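Local coordinates for protein mandelate racemase/muconate lactonizing enzyme (Roseovarius nubinhibens ISM, PDB 3FVD) that probably works as a magnesium-dependent enzyme of the mandelate racemase/muconate lactonizing enzyme family, its reaction and substrate not established, at residues H191-D196 with A215-E220; N138-T143 with S165-G170; Q148-I153 with I180-A185; I219-Q224 with I240-C245. One frame throughout, in Å; residues are numbered along the deposited sequence.

Interaction 1: H191-D196 with A215-E220. With MG (magnesium ion), chain C.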
# COMPACT_ATOMS: atom_id res chain seq x y z
N HIS A 191 10.96 -39.38 -0.90
CA HIS A 191 11.06 -38.72 -2.21
C HIS A 191 10.34 -37.34 -2.24
O HIS A 191 9.53 -37.06 -1.35
CB HIS A 191 10.58 -39.63 -3.33
CG HIS A 191 11.54 -40.73 -3.65
ND1 HIS A 191 11.99 -40.97 -4.94
CD2 HIS A 191 12.14 -41.65 -2.86
CE1 HIS A 191 12.84 -41.99 -4.91
NE2 HIS A 191 12.95 -42.41 -3.66
N ARG A 192 10.64 -36.52 -3.24
CA ARG A 192 10.05 -35.18 -3.36
C ARG A 192 9.68 -34.94 -4.79
O ARG A 192 10.35 -35.46 -5.67
CB ARG A 192 11.02 -34.08 -2.90
CG ARG A 192 11.48 -34.20 -1.46
CD ARG A 192 11.27 -32.85 -0.75
NE ARG A 192 9.98 -32.88 -0.06
CZ ARG A 192 9.19 -31.84 0.20
NH1 ARG A 192 9.51 -30.58 -0.18
NH2 ARG A 192 8.04 -32.09 0.84
N VAL A 193 8.61 -34.18 -5.03
CA VAL A 193 8.22 -33.79 -6.39
C VAL A 193 8.02 -32.29 -6.46
O VAL A 193 7.51 -31.73 -5.52
CB VAL A 193 6.78 -34.25 -6.84
CG1 VAL A 193 6.81 -35.05 -8.04
CG2 VAL A 193 5.91 -34.76 -5.71
N THR A 194 8.30 -31.72 -7.64
CA THR A 194 7.88 -30.39 -8.01
C THR A 194 7.01 -30.49 -9.24
O THR A 194 7.37 -31.20 -10.18
CB THR A 194 9.15 -29.53 -8.39
OG1 THR A 194 9.93 -29.31 -7.21
CG2 THR A 194 8.82 -28.18 -9.04
N PHE A 195 5.90 -29.75 -9.26
CA PHE A 195 5.01 -29.72 -10.42
C PHE A 195 5.42 -28.58 -11.28
O PHE A 195 5.15 -27.41 -10.95
CB PHE A 195 3.54 -29.67 -9.99
CG PHE A 195 3.11 -30.94 -9.27
CD1 PHE A 195 3.02 -30.95 -7.89
CD2 PHE A 195 2.86 -32.15 -10.01
CE1 PHE A 195 2.65 -32.15 -7.23
CE2 PHE A 195 2.53 -33.29 -9.38
CZ PHE A 195 2.41 -33.29 -7.99
N ASP A 196 6.15 -28.89 -12.34
CA ASP A 196 6.57 -27.88 -13.33
C ASP A 196 5.47 -27.62 -14.38
O ASP A 196 5.22 -28.44 -15.24
CB ASP A 196 7.90 -28.31 -14.00
CG ASP A 196 8.50 -27.24 -14.91
OD1 ASP A 196 8.03 -26.07 -14.90
OD2 ASP A 196 9.48 -27.55 -15.64
N ALA A 215 -2.75 -31.54 -2.27
CA ALA A 215 -1.31 -31.60 -2.38
C ALA A 215 -0.65 -30.19 -2.10
O ALA A 215 -1.12 -29.14 -2.60
CB ALA A 215 -0.94 -32.05 -3.78
N ARG A 216 0.43 -30.20 -1.33
CA ARG A 216 1.12 -28.94 -1.01
C ARG A 216 2.53 -28.97 -1.49
O ARG A 216 3.39 -28.33 -0.89
CB ARG A 216 1.09 -28.65 0.50
CG ARG A 216 -0.30 -28.55 1.03
CD ARG A 216 -1.03 -27.38 0.44
NE ARG A 216 -2.40 -27.32 0.94
CZ ARG A 216 -3.48 -27.43 0.18
NH1 ARG A 216 -4.65 -27.36 0.74
NH2 ARG A 216 -3.39 -27.61 -1.14
N ASP A 217 2.79 -29.70 -2.55
CA ASP A 217 4.12 -29.67 -3.13
C ASP A 217 4.38 -28.35 -3.88
O ASP A 217 3.45 -27.61 -4.24
CB ASP A 217 4.27 -30.87 -4.07
CG ASP A 217 3.77 -32.12 -3.44
OD1 ASP A 217 2.57 -32.41 -3.50
OD2 ASP A 217 4.58 -32.80 -2.79
N TRP A 218 5.64 -28.10 -4.15
CA TRP A 218 6.00 -26.96 -4.99
C TRP A 218 5.29 -26.97 -6.32
O TRP A 218 5.18 -28.04 -6.97
CB TRP A 218 7.47 -27.00 -5.35
CG TRP A 218 8.45 -26.68 -4.31
CD1 TRP A 218 9.23 -27.56 -3.63
CD2 TRP A 218 8.88 -25.37 -3.92
NE1 TRP A 218 10.11 -26.88 -2.82
CE2 TRP A 218 9.92 -25.54 -2.98
CE3 TRP A 218 8.49 -24.06 -4.29
CZ2 TRP A 218 10.58 -24.45 -2.39
CZ3 TRP A 218 9.13 -22.97 -3.68
CH2 TRP A 218 10.19 -23.16 -2.79
N ILE A 219 4.82 -25.77 -6.71
CA ILE A 219 4.36 -25.49 -8.07
C ILE A 219 5.35 -24.53 -8.73
O ILE A 219 5.66 -23.43 -8.19
CB ILE A 219 3.02 -24.81 -8.06
CG1 ILE A 219 2.03 -25.54 -7.12
CG2 ILE A 219 2.43 -24.69 -9.52
CD1 ILE A 219 1.83 -27.06 -7.45
N GLU A 220 5.88 -24.92 -9.88
CA GLU A 220 6.91 -24.08 -10.51
C GLU A 220 6.33 -23.26 -11.66
O GLU A 220 5.70 -23.80 -12.57
CB GLU A 220 8.08 -24.96 -10.97
CG GLU A 220 9.21 -24.28 -11.64
CD GLU A 220 10.22 -25.29 -12.18
OE1 GLU A 220 10.17 -26.50 -11.76
OE2 GLU A 220 11.03 -24.89 -13.06
MG MG C . 10.19 -23.85 -15.07
O HOH W 1 7.08 -33.42 -2.59
O HOH W 2 10.73 -25.63 -16.79
O HOH W 3 7.91 -23.55 -15.41
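At the magnesium site, Asp196 and Glu220 stand side by side at the ends of two neighbouring strands, their carboxylates stacked with planes only 1° apart. Asp196 CG lies 3.6 Å from Glu220 OE1. In both residues CG is swung trans to the backbone nitrogen (chi1 -173° and 179°), which carries both acids out on the same face of the sheet, towards the ion. Glu220 OE2 binds magnesium at 2.4 Å, while Asp196 OD2 takes a 2.6 Å hydrogen bond from metal-bound water 2. Lys167 makes a salt bridge to Asp196, and Lys265 one to Glu220. With an alanine in place of Asp196, water 2 and Lys167 would probably lose their carboxylate partner and Glu220 its stacked neighbour. Strand 192-196, helix 203-210 and strand 218-220 form a beta-alpha-beta unit of the barrel, its parallel strands joined by Phe195 N to Trp218 O (2.9 Å) and Glu220 N to Phe195 O (2.8 Å). On the other sheet face, Phe195 CB packs on Ile219 CD1 at 4.0 Å. Asp217 OD1 meets the Phe195 ring edge-on at CE1, 3.7 Å away, and is itself hydrogen-bonded by Ser184. Asp217 OD2 accepts from water 1, which takes the N-H of Val193.

Interaction 2: N138-T143 with S165-G170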
# COMPACT_ATOMS: atom_id res chain seq x y z
N ASN A 138 17.67 -34.13 -9.92
CA ASN A 138 16.26 -34.56 -10.09
C ASN A 138 15.90 -35.24 -11.41
O ASN A 138 16.54 -35.03 -12.42
CB ASN A 138 15.27 -33.41 -9.84
CG ASN A 138 15.44 -32.32 -10.82
OD1 ASN A 138 14.76 -32.33 -11.84
ND2 ASN A 138 16.41 -31.44 -10.60
N SER A 139 14.84 -36.02 -11.40
CA SER A 139 14.30 -36.62 -12.64
C SER A 139 13.41 -35.67 -13.42
O SER A 139 12.97 -34.65 -12.89
CB SER A 139 13.55 -37.90 -12.32
OG SER A 139 12.44 -37.66 -11.46
N SER A 140 13.24 -35.95 -14.72
CA SER A 140 12.24 -35.28 -15.55
C SER A 140 11.17 -36.31 -15.85
O SER A 140 11.44 -37.31 -16.50
CB SER A 140 12.84 -34.75 -16.85
OG SER A 140 12.96 -33.34 -16.84
N ILE A 141 9.95 -36.05 -15.38
CA ILE A 141 8.84 -36.94 -15.56
C ILE A 141 7.84 -36.36 -16.57
O ILE A 141 7.06 -35.47 -16.23
CB ILE A 141 8.16 -37.17 -14.24
CG1 ILE A 141 9.18 -37.64 -13.18
CG2 ILE A 141 6.92 -38.12 -14.39
CD1 ILE A 141 9.77 -39.08 -13.39
N SER A 142 7.87 -36.86 -17.81
CA SER A 142 7.03 -36.36 -18.93
C SER A 142 5.52 -36.44 -18.68
O SER A 142 5.05 -37.32 -17.92
CB SER A 142 7.39 -37.11 -20.23
OG SER A 142 8.19 -36.28 -21.05
N THR A 143 4.77 -35.54 -19.31
CA THR A 143 3.29 -35.47 -19.14
C THR A 143 2.57 -36.69 -19.68
O THR A 143 2.93 -37.20 -20.73
CB THR A 143 2.70 -34.25 -19.85
OG1 THR A 143 3.55 -33.10 -19.66
CG2 THR A 143 1.27 -33.99 -19.36
N SER A 165 10.77 -33.80 -11.09
CA SER A 165 10.09 -32.69 -11.66
C SER A 165 8.98 -33.24 -12.59
O SER A 165 9.26 -33.65 -13.70
CB SER A 165 11.12 -31.87 -12.46
OG SER A 165 10.49 -30.80 -13.12
N ALA A 166 7.74 -33.22 -12.12
CA ALA A 166 6.58 -33.68 -12.91
C ALA A 166 5.98 -32.56 -13.83
O ALA A 166 5.44 -31.57 -13.37
CB ALA A 166 5.53 -34.24 -11.93
N LYS A 167 6.14 -32.69 -15.13
CA LYS A 167 5.67 -31.68 -16.09
C LYS A 167 4.16 -31.81 -16.28
O LYS A 167 3.68 -32.83 -16.80
CB LYS A 167 6.33 -31.89 -17.45
CG LYS A 167 7.80 -32.24 -17.40
CD LYS A 167 8.62 -30.96 -17.17
CE LYS A 167 9.98 -31.22 -16.53
NZ LYS A 167 10.63 -29.92 -16.23
N ILE A 168 3.42 -30.80 -15.83
CA ILE A 168 1.96 -30.80 -15.99
C ILE A 168 1.65 -29.53 -16.76
O ILE A 168 2.58 -28.89 -17.29
CB ILE A 168 1.27 -30.85 -14.65
CG1 ILE A 168 1.58 -29.56 -13.85
CG2 ILE A 168 1.71 -32.12 -13.91
CD1 ILE A 168 0.89 -29.45 -12.47
N GLY A 169 0.37 -29.14 -16.85
CA GLY A 169 0.03 -27.95 -17.63
C GLY A 169 -0.79 -28.26 -18.87
O GLY A 169 -0.90 -29.40 -19.29
N GLY A 170 -1.38 -27.22 -19.46
CA GLY A 170 -2.46 -27.40 -20.42
C GLY A 170 -3.75 -26.81 -19.84
O GLY A 170 -3.84 -26.61 -18.65
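Thr143 OG1 stands over the flat carbonyl group of Lys167, donating to Lys167 O at 2.9 Å from above the plane, 59° out of it. Ser165 N also comes in above the plane of its acceptor, Ser139 O, at 3.0 Å. The Asn138 amide reaches Ser165 with its oxygen: OD1 is 3.7 Å from Ser165 CB, chi1 of 64° setting CG between the backbone N and the carbonyl carbon. From Ser139 the ladder runs on in parallel register, with Ile141 N donating to Ser165 O (3.0 Å) and Lys167 N to Ile141 O (3.1 Å). Ile141 and Ala166 share the face turned to the helices, where Met149 and Ile153 cover Ile141. Ser140 and Ser165 lie on the other face. There Lys167, bent at its second torsion (chi2 -80°), folds back along the strands and lays CE 3.7 Å from Ser140 OG. Its NZ gives a weak hydrogen bond to Ser165 OG at 3.2 Å, but its stronger partner is Asp196, in a salt bridge. The ammonium group is thereby held near the magnesium site by one charged and one weak polar contact. Strand 135-141, helix 146-158 and strand 163-167 make up the first beta-alpha-beta unit of the enolase-superfamily barrel, and Lys167 closes the second strand, a place where relatives in the muconate lactonizing enzyme group carry active-site lysines.

Interaction 3: Q148-I153 with I180-A185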
# COMPACT_ATOMS: atom_id res chain seq x y z
N GLN A 148 0.58 -43.45 -15.81
CA GLN A 148 1.86 -43.38 -16.53
C GLN A 148 2.94 -42.72 -15.67
O GLN A 148 3.95 -43.36 -15.31
CB GLN A 148 1.69 -42.61 -17.84
CG GLN A 148 1.22 -43.47 -19.02
CD GLN A 148 0.56 -42.67 -20.16
OE1 GLN A 148 1.09 -41.66 -20.66
NE2 GLN A 148 -0.62 -43.13 -20.58
N MET A 149 2.71 -41.45 -15.30
CA MET A 149 3.68 -40.62 -14.62
C MET A 149 4.15 -41.32 -13.36
O MET A 149 5.31 -41.23 -12.99
CB MET A 149 3.06 -39.26 -14.24
CG MET A 149 2.70 -38.39 -15.45
SD MET A 149 1.84 -36.83 -15.10
CE MET A 149 2.77 -35.72 -16.07
N LEU A 150 3.22 -42.01 -12.70
CA LEU A 150 3.51 -42.69 -11.46
C LEU A 150 4.45 -43.92 -11.71
O LEU A 150 5.35 -44.24 -10.90
CB LEU A 150 2.17 -43.06 -10.82
CG LEU A 150 2.00 -42.99 -9.29
CD1 LEU A 150 2.84 -41.87 -8.70
CD2 LEU A 150 0.50 -42.89 -8.86
N GLY A 151 4.25 -44.55 -12.87
CA GLY A 151 5.13 -45.63 -13.35
C GLY A 151 6.47 -45.07 -13.81
O GLY A 151 7.50 -45.72 -13.61
N LEU A 152 6.46 -43.88 -14.42
CA LEU A 152 7.72 -43.22 -14.79
C LEU A 152 8.61 -42.82 -13.59
O LEU A 152 9.83 -42.60 -13.72
CB LEU A 152 7.45 -41.99 -15.62
CG LEU A 152 7.35 -42.25 -17.11
CD1 LEU A 152 6.31 -41.33 -17.72
CD2 LEU A 152 8.75 -42.01 -17.68
N ILE A 153 7.97 -42.75 -12.43
CA ILE A 153 8.60 -42.31 -11.18
C ILE A 153 9.23 -43.50 -10.44
O ILE A 153 10.40 -43.42 -10.06
CB ILE A 153 7.61 -41.46 -10.28
CG1 ILE A 153 7.44 -40.06 -10.90
CG2 ILE A 153 8.03 -41.40 -8.83
CD1 ILE A 153 6.38 -39.18 -10.25
N ILE A 180 -1.89 -34.23 -10.30
CA ILE A 180 -1.31 -33.76 -9.06
C ILE A 180 -1.67 -34.67 -7.92
O ILE A 180 -0.81 -35.02 -7.13
CB ILE A 180 -1.70 -32.31 -8.77
CG1 ILE A 180 -0.89 -31.36 -9.70
CG2 ILE A 180 -1.43 -32.00 -7.32
CD1 ILE A 180 -1.34 -29.90 -9.68
N GLU A 181 -2.94 -34.99 -7.77
CA GLU A 181 -3.37 -35.74 -6.58
C GLU A 181 -2.75 -37.15 -6.66
O GLU A 181 -2.25 -37.64 -5.66
CB GLU A 181 -4.91 -35.85 -6.44
CG GLU A 181 -5.68 -34.58 -5.92
CD GLU A 181 -5.26 -34.03 -4.49
OE1 GLU A 181 -6.20 -33.63 -3.73
OE2 GLU A 181 -4.03 -33.97 -4.13
N ALA A 182 -2.76 -37.77 -7.84
CA ALA A 182 -2.17 -39.10 -8.00
C ALA A 182 -0.68 -39.14 -7.61
O ALA A 182 -0.31 -39.84 -6.64
CB ALA A 182 -2.36 -39.59 -9.40
N ILE A 183 0.15 -38.37 -8.34
CA ILE A 183 1.58 -38.25 -8.10
C ILE A 183 1.85 -37.82 -6.65
O ILE A 183 2.74 -38.36 -6.00
CB ILE A 183 2.18 -37.26 -9.05
CG1 ILE A 183 2.09 -37.73 -10.48
CG2 ILE A 183 3.63 -36.95 -8.69
CD1 ILE A 183 2.47 -36.69 -11.52
N SER A 184 1.15 -36.85 -6.13
CA SER A 184 1.55 -36.37 -4.81
C SER A 184 1.30 -37.46 -3.74
O SER A 184 2.03 -37.57 -2.77
CB SER A 184 0.85 -35.07 -4.43
OG SER A 184 1.22 -34.63 -3.12
N ALA A 185 0.25 -38.26 -3.95
CA ALA A 185 -0.20 -39.28 -2.99
C ALA A 185 0.69 -40.52 -2.97
O ALA A 185 0.91 -41.11 -1.90
CB ALA A 185 -1.65 -39.70 -3.27
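Two branches of Ile183 reach the neighbouring helix because its CG1 lies opposite the carbonyl carbon (chi1 -65°) and the arm runs straight on to CD1 (chi2 171°), while CG2 is left to point to a second partner. CD1 meets Met149, resting 3.6 Å from SD and 3.8 Å from the Met149 CB, the two side chains slanting across each other. CG2 turns instead to Ile153 CD1 at 3.9 Å, where the side chains cross at about a right angle. Leu150 takes the outer flank: one methyl, CD1, rests 3.9 Å from Ile183 CA, and the other, CD2, lies equally far from Ala182 O. That same CD2 also comes within 4.4 Å of Ala182 CB, a looser touch.

The segments lie on helices 146-158 and 173-185, two consecutive helices on the outside of the barrel. They run nearly alongside, their segment axes 9.6 Å apart and inclined by 25°. Inward, Ile183 also rests on Val193 and Phe195, so the helix pair continues directly into the layer between the helices and the strands. No hydrogen bond passes between the segments. Methyl groups, one sulfur and a few backbone atoms do all the touching, which implies cohesion from dispersion and the exclusion of water, with the relative position of the helices set by side-chain shape instead of by directional bonds.

Interaction 4: I219-Q224 with I240-C245. With MG (magnesium ion), chain C.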
# COMPACT_ATOMS: atom_id res chain seq x y z
N ILE A 219 4.82 -25.77 -6.71
CA ILE A 219 4.36 -25.49 -8.07
C ILE A 219 5.35 -24.53 -8.73
O ILE A 219 5.66 -23.43 -8.19
CB ILE A 219 3.02 -24.81 -8.06
CG1 ILE A 219 2.03 -25.54 -7.12
CG2 ILE A 219 2.43 -24.69 -9.52
CD1 ILE A 219 1.83 -27.06 -7.45
N GLU A 220 5.88 -24.92 -9.88
CA GLU A 220 6.91 -24.08 -10.51
C GLU A 220 6.33 -23.26 -11.66
O GLU A 220 5.70 -23.80 -12.57
CB GLU A 220 8.08 -24.96 -10.97
CG GLU A 220 9.21 -24.28 -11.64
CD GLU A 220 10.22 -25.29 -12.18
OE1 GLU A 220 10.17 -26.50 -11.76
OE2 GLU A 220 11.03 -24.89 -13.06
N GLN A 221 6.52 -21.96 -11.60
CA GLN A 221 6.08 -21.04 -12.67
C GLN A 221 4.70 -21.41 -13.28
O GLN A 221 4.62 -21.85 -14.39
CB GLN A 221 7.19 -20.98 -13.75
CG GLN A 221 7.12 -19.83 -14.76
CD GLN A 221 7.45 -18.49 -14.18
OE1 GLN A 221 8.56 -18.24 -13.68
NE2 GLN A 221 6.49 -17.60 -14.24
N PRO A 222 3.59 -21.25 -12.50
CA PRO A 222 2.28 -21.60 -13.08
C PRO A 222 1.92 -20.75 -14.32
O PRO A 222 1.37 -21.29 -15.35
CB PRO A 222 1.27 -21.35 -11.94
CG PRO A 222 1.98 -20.51 -10.91
CD PRO A 222 3.50 -20.75 -11.11
N CYS A 223 2.29 -19.47 -14.27
CA CYS A 223 1.83 -18.54 -15.30
C CYS A 223 2.97 -17.89 -16.04
O CYS A 223 4.12 -18.05 -15.69
CB CYS A 223 0.96 -17.47 -14.66
SG CYS A 223 -0.50 -18.11 -13.77
N GLN A 224 2.65 -17.14 -17.09
CA GLN A 224 3.64 -16.56 -17.96
C GLN A 224 4.48 -15.41 -17.35
O GLN A 224 5.67 -15.28 -17.66
CB GLN A 224 2.94 -16.10 -19.24
CG GLN A 224 3.87 -16.03 -20.44
CD GLN A 224 3.30 -16.82 -21.60
OE1 GLN A 224 2.34 -16.38 -22.26
NE2 GLN A 224 3.87 -18.00 -21.84
N ILE A 240 5.50 -21.59 -4.11
CA ILE A 240 5.61 -21.21 -5.54
C ILE A 240 7.08 -21.03 -5.80
O ILE A 240 7.76 -20.41 -5.01
CB ILE A 240 4.87 -19.86 -5.87
CG1 ILE A 240 3.37 -20.05 -6.08
CG2 ILE A 240 5.38 -19.31 -7.22
CD1 ILE A 240 2.72 -20.96 -5.14
N MET A 241 7.57 -21.58 -6.91
CA MET A 241 8.96 -21.59 -7.39
C MET A 241 8.88 -20.75 -8.68
O MET A 241 8.03 -21.03 -9.54
CB MET A 241 9.39 -23.06 -7.69
CG MET A 241 10.81 -23.52 -8.38
SD MET A 241 12.23 -22.91 -7.55
CE MET A 241 12.15 -23.91 -6.00
N LEU A 242 9.70 -19.70 -8.80
CA LEU A 242 9.78 -18.97 -10.07
C LEU A 242 11.00 -19.38 -10.83
O LEU A 242 11.96 -19.82 -10.24
CB LEU A 242 9.78 -17.44 -9.88
CG LEU A 242 8.46 -16.92 -9.27
CD1 LEU A 242 8.57 -15.48 -9.18
CD2 LEU A 242 7.27 -17.23 -10.14
N ASP A 243 10.95 -19.21 -12.14
CA ASP A 243 11.99 -19.65 -13.02
C ASP A 243 12.08 -18.75 -14.30
O ASP A 243 12.85 -17.83 -14.35
CB ASP A 243 11.76 -21.15 -13.37
CG ASP A 243 12.83 -21.72 -14.35
OD1 ASP A 243 13.83 -21.03 -14.59
OD2 ASP A 243 12.66 -22.86 -14.90
N GLU A 244 11.30 -19.05 -15.32
CA GLU A 244 11.45 -18.44 -16.60
C GLU A 244 11.20 -16.92 -16.65
O GLU A 244 11.77 -16.27 -17.51
CB GLU A 244 10.51 -19.10 -17.63
CG GLU A 244 10.89 -20.53 -18.01
CD GLU A 244 10.40 -21.62 -17.03
OE1 GLU A 244 9.70 -21.31 -16.02
OE2 GLU A 244 10.79 -22.80 -17.24
N CYS A 245 10.33 -16.37 -15.80
CA CYS A 245 10.09 -14.90 -15.85
C CYS A 245 11.23 -14.09 -15.19
O CYS A 245 11.18 -12.88 -15.19
CB CYS A 245 8.79 -14.49 -15.20
SG CYS A 245 8.77 -14.79 -13.41
MG MG C . 10.19 -23.85 -15.07
O HOH W 3 7.91 -23.55 -15.41
O HOH W 2 10.73 -25.63 -16.79
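Gln221 meets the turn after Leu242 where strands 218-220 and 240-242, with helix 226-235 between them, form a beta-alpha-beta unit of the barrel. The tight part is the ladder and the amide beyond it. Met241 N donates to Ile219 O, and Gln221 N to Met241 O at 2.7 Å, nearly along the C=O axis. On one sheet face, Met241 CG slants across Glu220 CG at 3.7 Å. Bent at its second torsion (chi2 72°), the glutamine carries OE1 to Asp243 N at 3.0 Å; Cys245 N adds a weak, straight bond to the same oxygen. Gln221 NE2 donates to Cys223 O at 2.8 Å, so both ends of the amide are used. A leucine in place of Gln221 would probably leave the Asp243 and Cys245 N-H groups and Cys223 O without these mates, and the turn carrying two metal ligands less firmly fixed. The solvent side is looser: exposed Gln224 reaches Cys245 CB only through its O, 4.1 Å away. At the buried site, Lys267 and Arg270 form salt bridges with Asp243, and Tyr59 is hydrogen-bonded to Glu244. Magnesium is bound by Asp243 OD2 at 2.7 Å and by both oxygens of Glu244, OE2 at 2.5 Å and OE1 at 2.8 Å.

Interactions 2, 1 and 4 follow one another round the parallel strands of the barrel, while interaction 3 lies on its outside. Strand 218-220 serves both interactions 1 and 4, whose centres are 12 Å apart; they share Ile219, Glu220, the magnesium ion and two of its waters, and Trp218 CE3 packs 3.7 Å from Met241 CB. Interaction 2 joins the site through Lys167 NZ, 2.7 Å from Asp196 OD2. Interaction 3 packs against interaction 2 (centres 10 Å apart) and touches interaction 1 where Ser184 OG comes 2.6 Å from Asp217 OD1, but its centre is about 21 Å from that of interaction 4. The metal ligands gather at successive strand ends, with the helix pair behind the sheet.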